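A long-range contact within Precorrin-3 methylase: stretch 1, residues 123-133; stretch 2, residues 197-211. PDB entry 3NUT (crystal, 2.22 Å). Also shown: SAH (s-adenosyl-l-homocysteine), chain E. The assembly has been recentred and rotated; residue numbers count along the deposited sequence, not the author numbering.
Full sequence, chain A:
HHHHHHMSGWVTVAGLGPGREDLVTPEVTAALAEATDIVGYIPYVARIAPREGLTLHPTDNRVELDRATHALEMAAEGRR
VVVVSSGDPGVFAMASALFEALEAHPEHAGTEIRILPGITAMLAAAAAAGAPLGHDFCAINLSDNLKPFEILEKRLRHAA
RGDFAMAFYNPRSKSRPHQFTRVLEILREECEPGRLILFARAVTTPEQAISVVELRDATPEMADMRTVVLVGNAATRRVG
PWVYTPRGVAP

Stretch 1, residues 123-133: LAAAAAAGAPL
Stretch 2, residues 197-211: ILFARAVTTPEQAIS

An alanine-rich helix packs against a two-stranded hairpin mainly through apolar side chains, burying 339 Å² summed over both sides with no hydrogen bond across the contact.

Residues 123-129 of stretch 1 are the last part of a helix that begins earlier in the chain, as Ala127 N to Leu123 O (3.0 Å) and Ala129 N to Ala125 O (2.8 Å) attest. Gly130 then leaves the helix at phi/psi 117/-104, angles at which a CB would jam against the preceding carbonyl O.

In stretch 2, strands 197-201 and 209-211 run antiparallel: Phe199 N bonds Ser211 O at 2.8 Å, and Arg201 N bonds Ala209 O at 2.8 Å. A type II turn (Ala202 to Thr205) and a type I turn (Thr205 to Gln208) join them. The Gln208 side chain (chi1 t, chi2 t) reaches back into this loop, its OE1 accepting from Thr204 N at 2.7 Å.

The register is given by the nearest CA pairs, Ala125 CA to Val203 CA, 5.9 Å, and Ala129 CA to Ile210 CA, 7.6 Å. Alternation along the first strand turns CA-to-CB of Leu198 and Ala200 toward the helix. Ala200 CB lies 3.7 Å from Ala125 CB; Leu198 (m, p) brings CD2 to 3.6 Å from Ala129 CB and 4.3 Å from Pro132 CG. Val203 (chi1 t) packs on the helix at Ala124 and Ala125, with CG1 3.6 Å from Ala124 O and CG2 3.8 Å from Ala125 CB. On the second strand, Ile210 (m, t) extends CD1 to 3.5 Å from Ala128 CB; from the loop just before it, Gln208 NE2 lies 3.6 Å from Ala128 CB.

Val203 also holds the ligand through its backbone: Val203 N donates to SAH N1 at 2.9 Å, and SAH N6 donates to Val203 O at 3.0 Å. Its side chain remains free to pack on the helix.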

ATOM      1  N   LEU A 123      -2.397  -5.227  -0.357  1.00 30.56           N
ATOM      2  CA  LEU A 123      -3.628  -4.520  -0.668  1.00 30.29           C
ATOM      3  C   LEU A 123      -4.398  -5.259  -1.738  1.00 29.77           C
ATOM      4  O   LEU A 123      -5.609  -5.171  -1.772  1.00 29.33           O
ATOM      5  CB  LEU A 123      -3.333  -3.072  -1.103  1.00 30.84           C
ATOM      6  CG  LEU A 123      -2.813  -2.088  -0.031  1.00 31.05           C
ATOM      7  CD1 LEU A 123      -2.805  -0.684  -0.587  1.00 33.44           C
ATOM      8  CD2 LEU A 123      -3.646  -2.109   1.236  1.00 32.22           C
ATOM      9  N   ALA A 124      -3.701  -5.990  -2.609  1.00 28.99           N
ATOM     10  CA  ALA A 124      -4.406  -6.832  -3.544  1.00 29.74           C
ATOM     11  C   ALA A 124      -5.067  -8.038  -2.816  1.00 30.36           C
ATOM     12  O   ALA A 124      -6.198  -8.412  -3.143  1.00 30.45           O
ATOM     13  CB  ALA A 124      -3.530  -7.267  -4.683  1.00 28.23           C
ATOM     14  N   ALA A 125      -4.384  -8.606  -1.824  1.00 30.77           N
ATOM     15  CA  ALA A 125      -4.973  -9.674  -0.985  1.00 31.85           C
ATOM     16  C   ALA A 125      -6.091  -9.167  -0.061  1.00 32.29           C
ATOM     17  O   ALA A 125      -7.191  -9.755  -0.007  1.00 33.53           O
ATOM     18  CB  ALA A 125      -3.898 -10.368  -0.174  1.00 31.68           C
ATOM     19  N   ALA A 126      -5.816  -8.082   0.658  1.00 32.18           N
ATOM     20  CA  ALA A 126      -6.857  -7.324   1.360  1.00 32.30           C
ATOM     21  C   ALA A 126      -8.098  -7.168   0.488  1.00 32.43           C
ATOM     22  O   ALA A 126      -9.217  -7.444   0.933  1.00 32.54           O
ATOM     23  CB  ALA A 126      -6.341  -5.954   1.751  1.00 32.43           C
ATOM     24  N   ALA A 127      -7.907  -6.732  -0.756  1.00 31.75           N
ATOM     25  CA  ALA A 127      -9.045  -6.599  -1.665  1.00 31.78           C
ATOM     26  C   ALA A 127      -9.798  -7.950  -1.857  1.00 32.01           C
ATOM     27  O   ALA A 127     -11.010  -7.995  -1.779  1.00 31.55           O
ATOM     28  CB  ALA A 127      -8.607  -6.037  -2.989  1.00 30.92           C
ATOM     29  N   ALA A 128      -9.075  -9.043  -2.090  1.00 32.30           N
ATOM     30  CA  ALA A 128      -9.737 -10.317  -2.373  1.00 32.81           C
ATOM     31  C   ALA A 128     -10.471 -10.807  -1.131  1.00 33.76           C
ATOM     32  O   ALA A 128     -11.507 -11.448  -1.243  1.00 33.87           O
ATOM     33  CB  ALA A 128      -8.750 -11.345  -2.851  1.00 32.58           C
ATOM     34  N   ALA A 129      -9.940 -10.457   0.041  1.00 33.98           N
ATOM     35  CA  ALA A 129     -10.508 -10.856   1.320  1.00 34.38           C
ATOM     36  C   ALA A 129     -11.670  -9.965   1.808  1.00 34.91           C
ATOM     37  O   ALA A 129     -12.440 -10.371   2.689  1.00 34.86           O
ATOM     38  CB  ALA A 129      -9.418 -10.865   2.353  1.00 34.39           C
ATOM     39  N   GLY A 130     -11.780  -8.760   1.245  1.00 34.88           N
ATOM     40  CA  GLY A 130     -12.677  -7.730   1.754  1.00 34.17           C
ATOM     41  C   GLY A 130     -11.949  -6.492   2.247  1.00 34.89           C
ATOM     42  O   GLY A 130     -11.468  -5.683   1.463  1.00 35.11           O
ATOM     43  N   ALA A 131     -11.849  -6.335   3.557  1.00 35.02           N
ATOM     44  CA  ALA A 131     -11.225  -5.145   4.099  1.00 34.66           C
ATOM     45  C   ALA A 131     -10.423  -5.378   5.402  1.00 34.93           C
ATOM     46  O   ALA A 131     -10.608  -4.668   6.392  1.00 35.14           O
ATOM     47  CB  ALA A 131     -12.292  -4.063   4.284  1.00 34.79           C
ATOM     48  N   PRO A 132      -9.506  -6.362   5.399  1.00 35.28           N
ATOM     49  CA  PRO A 132      -8.733  -6.670   6.611  1.00 35.72           C
ATOM     50  C   PRO A 132      -7.718  -5.609   7.077  1.00 36.39           C
ATOM     51  O   PRO A 132      -7.317  -5.617   8.246  1.00 35.40           O
ATOM     52  CB  PRO A 132      -8.005  -7.955   6.238  1.00 36.17           C
ATOM     53  CG  PRO A 132      -7.985  -7.959   4.751  1.00 35.71           C
ATOM     54  CD  PRO A 132      -9.232  -7.317   4.317  1.00 34.81           C
ATOM     55  N   LEU A 133      -7.313  -4.709   6.182  1.00 36.81           N
ATOM     56  CA  LEU A 133      -6.352  -3.678   6.539  1.00 37.52           C
ATOM     57  C   LEU A 133      -7.033  -2.320   6.535  1.00 38.64           C
ATOM     58  O   LEU A 133      -6.395  -1.267   6.338  1.00 39.23           O
ATOM     59  CB  LEU A 133      -5.149  -3.693   5.573  1.00 36.76           C
ATOM     60  CG  LEU A 133      -4.353  -4.987   5.486  1.00 36.13           C
ATOM     61  CD1 LEU A 133      -3.667  -5.089   4.135  1.00 35.27           C
ATOM     62  CD2 LEU A 133      -3.346  -5.139   6.624  1.00 33.63           C
ATOM     63  N   ILE A 197      -6.154 -14.817  11.243  1.00 46.74           N
ATOM     64  CA  ILE A 197      -5.013 -14.816  10.347  1.00 45.26           C
ATOM     65  C   ILE A 197      -5.462 -15.365   9.002  1.00 44.50           C
ATOM     66  O   ILE A 197      -6.273 -16.297   8.923  1.00 42.87           O
ATOM     67  CB  ILE A 197      -3.854 -15.702  10.841  1.00 45.59           C
ATOM     68  CG1 ILE A 197      -3.733 -15.678  12.384  1.00 45.74           C
ATOM     69  CG2 ILE A 197      -2.544 -15.332  10.111  1.00 44.89           C
ATOM     70  CD1 ILE A 197      -3.240 -14.351  13.014  1.00 44.69           C
ATOM     71  N   LEU A 198      -4.905 -14.766   7.954  1.00 43.35           N
ATOM     72  CA  LEU A 198      -5.316 -15.008   6.589  1.00 42.93           C
ATOM     73  C   LEU A 198      -4.084 -15.372   5.808  1.00 42.30           C
ATOM     74  O   LEU A 198      -3.083 -14.654   5.857  1.00 41.63           O
ATOM     75  CB  LEU A 198      -5.905 -13.732   5.970  1.00 42.81           C
ATOM     76  CG  LEU A 198      -7.285 -13.191   6.323  1.00 43.59           C
ATOM     77  CD1 LEU A 198      -7.347 -12.505   7.685  1.00 44.14           C
ATOM     78  CD2 LEU A 198      -7.671 -12.200   5.241  1.00 45.11           C
ATOM     79  N   PHE A 199      -4.165 -16.475   5.076  1.00 41.78           N
ATOM     80  CA  PHE A 199      -3.093 -16.858   4.176  1.00 42.30           C
ATOM     81  C   PHE A 199      -3.631 -16.683   2.767  1.00 42.40           C
ATOM     82  O   PHE A 199      -4.599 -17.352   2.353  1.00 42.69           O
ATOM     83  CB  PHE A 199      -2.612 -18.292   4.438  1.00 42.24           C
ATOM     84  CG  PHE A 199      -2.046 -18.495   5.819  1.00 43.72           C
ATOM     85  CD1 PHE A 199      -0.679 -18.378   6.047  1.00 44.46           C
ATOM     86  CD2 PHE A 199      -2.887 -18.794   6.895  1.00 45.00           C
ATOM     87  CE1 PHE A 199      -0.147 -18.557   7.328  1.00 45.50           C
ATOM     88  CE2 PHE A 199      -2.373 -18.972   8.174  1.00 47.01           C
ATOM     89  CZ  PHE A 199      -0.991 -18.856   8.391  1.00 46.42           C
ATOM     90  N   ALA A 200      -3.035 -15.738   2.049  1.00 41.95           N
ATOM     91  CA  ALA A 200      -3.515 -15.420   0.709  1.00 41.73           C
ATOM     92  C   ALA A 200      -2.438 -15.739  -0.313  1.00 41.06           C
ATOM     93  O   ALA A 200      -1.357 -15.145  -0.339  1.00 40.68           O
ATOM     94  CB  ALA A 200      -3.998 -13.978   0.612  1.00 41.76           C
ATOM     95  N   ARG A 201      -2.765 -16.721  -1.133  1.00 40.54           N
ATOM     96  CA  ARG A 201      -1.799 -17.367  -1.969  1.00 40.69           C
ATOM     97  C   ARG A 201      -2.042 -16.996  -3.415  1.00 39.31           C
ATOM     98  O   ARG A 201      -3.164 -17.124  -3.915  1.00 38.89           O
ATOM     99  CB  ARG A 201      -1.903 -18.896  -1.754  1.00 41.26           C
ATOM    100  CG  ARG A 201      -1.104 -19.725  -2.739  1.00 45.43           C
ATOM    101  CD  ARG A 201      -1.416 -21.233  -2.634  1.00 51.97           C
ATOM    102  NE  ARG A 201      -1.253 -21.900  -3.936  1.00 55.29           N
ATOM    103  CZ  ARG A 201      -0.077 -22.111  -4.529  1.00 56.81           C
ATOM    104  NH1 ARG A 201       1.060 -21.701  -3.955  1.00 56.51           N
ATOM    105  NH2 ARG A 201      -0.040 -22.734  -5.700  1.00 57.54           N
ATOM    106  N   ALA A 202      -0.987 -16.538  -4.073  1.00 38.26           N
ATOM    107  CA  ALA A 202      -0.995 -16.321  -5.528  1.00 38.34           C
ATOM    108  C   ALA A 202      -2.116 -15.382  -5.924  1.00 37.61           C
ATOM    109  O   ALA A 202      -2.883 -15.649  -6.859  1.00 36.89           O
ATOM    110  CB  ALA A 202      -1.110 -17.664  -6.309  1.00 37.92           C
ATOM    111  N   VAL A 203      -2.194 -14.275  -5.198  1.00 37.41           N
ATOM    112  CA  VAL A 203      -3.311 -13.353  -5.329  1.00 37.72           C
ATOM    113  C   VAL A 203      -3.322 -12.709  -6.720  1.00 37.12           C
ATOM    114  O   VAL A 203      -2.293 -12.252  -7.202  1.00 36.20           O
ATOM    115  CB  VAL A 203      -3.281 -12.315  -4.204  1.00 37.75           C
ATOM    116  CG1 VAL A 203      -4.359 -11.284  -4.408  1.00 39.49           C
ATOM    117  CG2 VAL A 203      -3.491 -13.015  -2.890  1.00 38.89           C
ATOM    118  N   THR A 204      -4.501 -12.741  -7.344  1.00 37.86           N
ATOM    119  CA  THR A 204      -4.802 -12.230  -8.701  1.00 38.82           C
ATOM    120  C   THR A 204      -4.366 -13.167  -9.818  1.00 40.08           C
ATOM    121  O   THR A 204      -4.436 -12.807 -10.995  1.00 40.47           O
ATOM    122  CB  THR A 204      -4.239 -10.797  -9.012  1.00 37.86           C
ATOM    123  OG1 THR A 204      -2.857 -10.892  -9.359  1.00 37.73           O
ATOM    124  CG2 THR A 204      -4.436  -9.836  -7.854  1.00 37.67           C
ATOM    125  N   THR A 205      -3.879 -14.348  -9.458  1.00 41.85           N
ATOM    126  CA  THR A 205      -3.478 -15.325 -10.468  1.00 43.41           C
ATOM    127  C   THR A 205      -4.575 -16.381 -10.492  1.00 44.77           C
ATOM    128  O   THR A 205      -5.486 -16.354  -9.640  1.00 44.42           O
ATOM    129  CB  THR A 205      -2.143 -16.020 -10.171  1.00 43.11           C
ATOM    130  OG1 THR A 205      -2.385 -17.097  -9.258  1.00 44.54           O
ATOM    131  CG2 THR A 205      -1.097 -15.059  -9.608  1.00 42.88           C
ATOM    132  N   PRO A 206      -4.508 -17.310 -11.471  1.00 46.00           N
ATOM    133  CA  PRO A 206      -5.600 -18.272 -11.520  1.00 47.21           C
ATOM    134  C   PRO A 206      -5.489 -19.310 -10.401  1.00 48.04           C
ATOM    135  O   PRO A 206      -6.455 -20.019 -10.129  1.00 48.21           O
ATOM    136  CB  PRO A 206      -5.448 -18.884 -12.915  1.00 47.49           C
ATOM    137  CG  PRO A 206      -4.732 -17.775 -13.711  1.00 47.15           C
ATOM    138  CD  PRO A 206      -3.712 -17.345 -12.710  1.00 46.04           C
ATOM    139  N   GLU A 207      -4.331 -19.348  -9.740  1.00 48.85           N
ATOM    140  CA  GLU A 207      -4.120 -20.228  -8.606  1.00 50.02           C
ATOM    141  C   GLU A 207      -4.191 -19.481  -7.273  1.00 49.79           C
ATOM    142  O   GLU A 207      -3.626 -19.915  -6.272  1.00 49.81           O
ATOM    143  CB  GLU A 207      -2.828 -21.060  -8.748  1.00 50.60           C
ATOM    144  CG  GLU A 207      -1.588 -20.298  -9.249  1.00 54.05           C
ATOM    145  CD  GLU A 207      -1.448 -20.262 -10.783  1.00 57.36           C
ATOM    146  OE1 GLU A 207      -0.838 -19.296 -11.301  1.00 59.06           O
ATOM    147  OE2 GLU A 207      -1.922 -21.199 -11.471  1.00 57.94           O
ATOM    148  N   GLN A 208      -4.903 -18.356  -7.266  1.00 49.43           N
ATOM    149  CA  GLN A 208      -5.221 -17.655  -6.026  1.00 48.57           C
ATOM    150  C   GLN A 208      -6.101 -18.493  -5.075  1.00 48.65           C
ATOM    151  O   GLN A 208      -7.128 -19.041  -5.480  1.00 48.13           O
ATOM    152  CB  GLN A 208      -5.909 -16.314  -6.318  1.00 48.29           C
ATOM    153  CG  GLN A 208      -6.615 -15.723  -5.088  1.00 46.70           C
ATOM    154  CD  GLN A 208      -7.222 -14.375  -5.326  1.00 44.11           C
ATOM    155  OE1 GLN A 208      -6.557 -13.457  -5.798  1.00 42.07           O
ATOM    156  NE2 GLN A 208      -8.495 -14.242  -5.003  1.00 41.24           N
ATOM    157  N   ALA A 209      -5.694 -18.557  -3.809  1.00 48.53           N
ATOM    158  CA  ALA A 209      -6.431 -19.275  -2.776  1.00 49.00           C
ATOM    159  C   ALA A 209      -6.212 -18.599  -1.428  1.00 49.30           C
ATOM    160  O   ALA A 209      -5.091 -18.193  -1.072  1.00 49.01           O
ATOM    161  CB  ALA A 209      -6.009 -20.741  -2.720  1.00 48.92           C
ATOM    162  N   ILE A 210      -7.294 -18.459  -0.684  1.00 49.58           N
ATOM    163  CA  ILE A 210      -7.243 -17.679   0.529  1.00 50.25           C
ATOM    164  C   ILE A 210      -7.925 -18.423   1.653  1.00 50.58           C
ATOM    165  O   ILE A 210      -9.097 -18.791   1.538  1.00 50.72           O
ATOM    166  CB  ILE A 210      -7.894 -16.290   0.330  1.00 50.24           C
ATOM    167  CG1 ILE A 210      -7.082 -15.473  -0.676  1.00 49.95           C
ATOM    168  CG2 ILE A 210      -8.008 -15.537   1.664  1.00 50.49           C
ATOM    169  CD1 ILE A 210      -7.664 -14.129  -0.976  1.00 50.12           C
ATOM    170  N   SER A 211      -7.190 -18.637   2.739  1.00 50.41           N
ATOM    171  CA  SER A 211      -7.770 -19.286   3.889  1.00 51.13           C
ATOM    172  C   SER A 211      -7.651 -18.379   5.099  1.00 51.30           C
ATOM    173  O   SER A 211      -6.609 -17.786   5.358  1.00 51.32           O
ATOM    174  CB  SER A 211      -7.127 -20.653   4.144  1.00 51.06           C
ATOM    175  OG  SER A 211      -5.760 -20.513   4.508  1.00 51.89           O
TER
HETATM  176  N   SAH E1501       7.389  -5.171  -4.190  1.00 37.11           N
HETATM  177  CA  SAH E1501       6.540  -6.346  -3.821  1.00 37.66           C
HETATM  178  CB  SAH E1501       7.103  -7.063  -2.584  1.00 38.01           C
HETATM  179  CG  SAH E1501       8.350  -7.878  -2.929  1.00 41.03           C
HETATM  180  SD  SAH E1501       8.709  -9.154  -1.745  1.00 46.62           S
HETATM  181  C   SAH E1501       5.198  -5.782  -3.530  1.00 37.20           C
HETATM  182  O   SAH E1501       5.170  -4.562  -3.440  1.00 37.07           O
HETATM  183  OXT SAH E1501       4.155  -6.448  -3.378  1.00 36.04           O
HETATM  184  C5' SAH E1501       7.893 -10.565  -2.457  1.00 45.29           C
HETATM  185  C4' SAH E1501       6.810 -11.121  -1.510  1.00 44.43           C
HETATM  186  O4' SAH E1501       5.595 -10.386  -1.703  1.00 43.89           O
HETATM  187  C3' SAH E1501       6.418 -12.594  -1.699  1.00 43.67           C
HETATM  188  O3' SAH E1501       7.170 -13.514  -0.894  1.00 46.00           O
HETATM  189  C2' SAH E1501       4.975 -12.627  -1.246  1.00 42.87           C
HETATM  190  O2' SAH E1501       4.863 -12.664   0.193  1.00 41.92           O
HETATM  191  C1' SAH E1501       4.464 -11.270  -1.689  1.00 41.15           C
HETATM  192  N9  SAH E1501       3.804 -11.337  -3.014  1.00 38.13           N
HETATM  193  C8  SAH E1501       4.236 -10.789  -4.168  1.00 37.86           C
HETATM  194  N7  SAH E1501       3.347 -11.050  -5.175  1.00 38.37           N
HETATM  195  C5  SAH E1501       2.321 -11.778  -4.667  1.00 35.89           C
HETATM  196  C6  SAH E1501       1.046 -12.384  -5.161  1.00 38.11           C
HETATM  197  N6  SAH E1501       0.651 -12.283  -6.456  1.00 38.31           N
HETATM  198  N1  SAH E1501       0.271 -13.068  -4.282  1.00 36.38           N
HETATM  199  C2  SAH E1501       0.631 -13.196  -2.987  1.00 36.43           C
HETATM  200  N3  SAH E1501       1.771 -12.671  -2.479  1.00 36.76           N
HETATM  201  C4  SAH E1501       2.641 -11.968  -3.248  1.00 36.77           C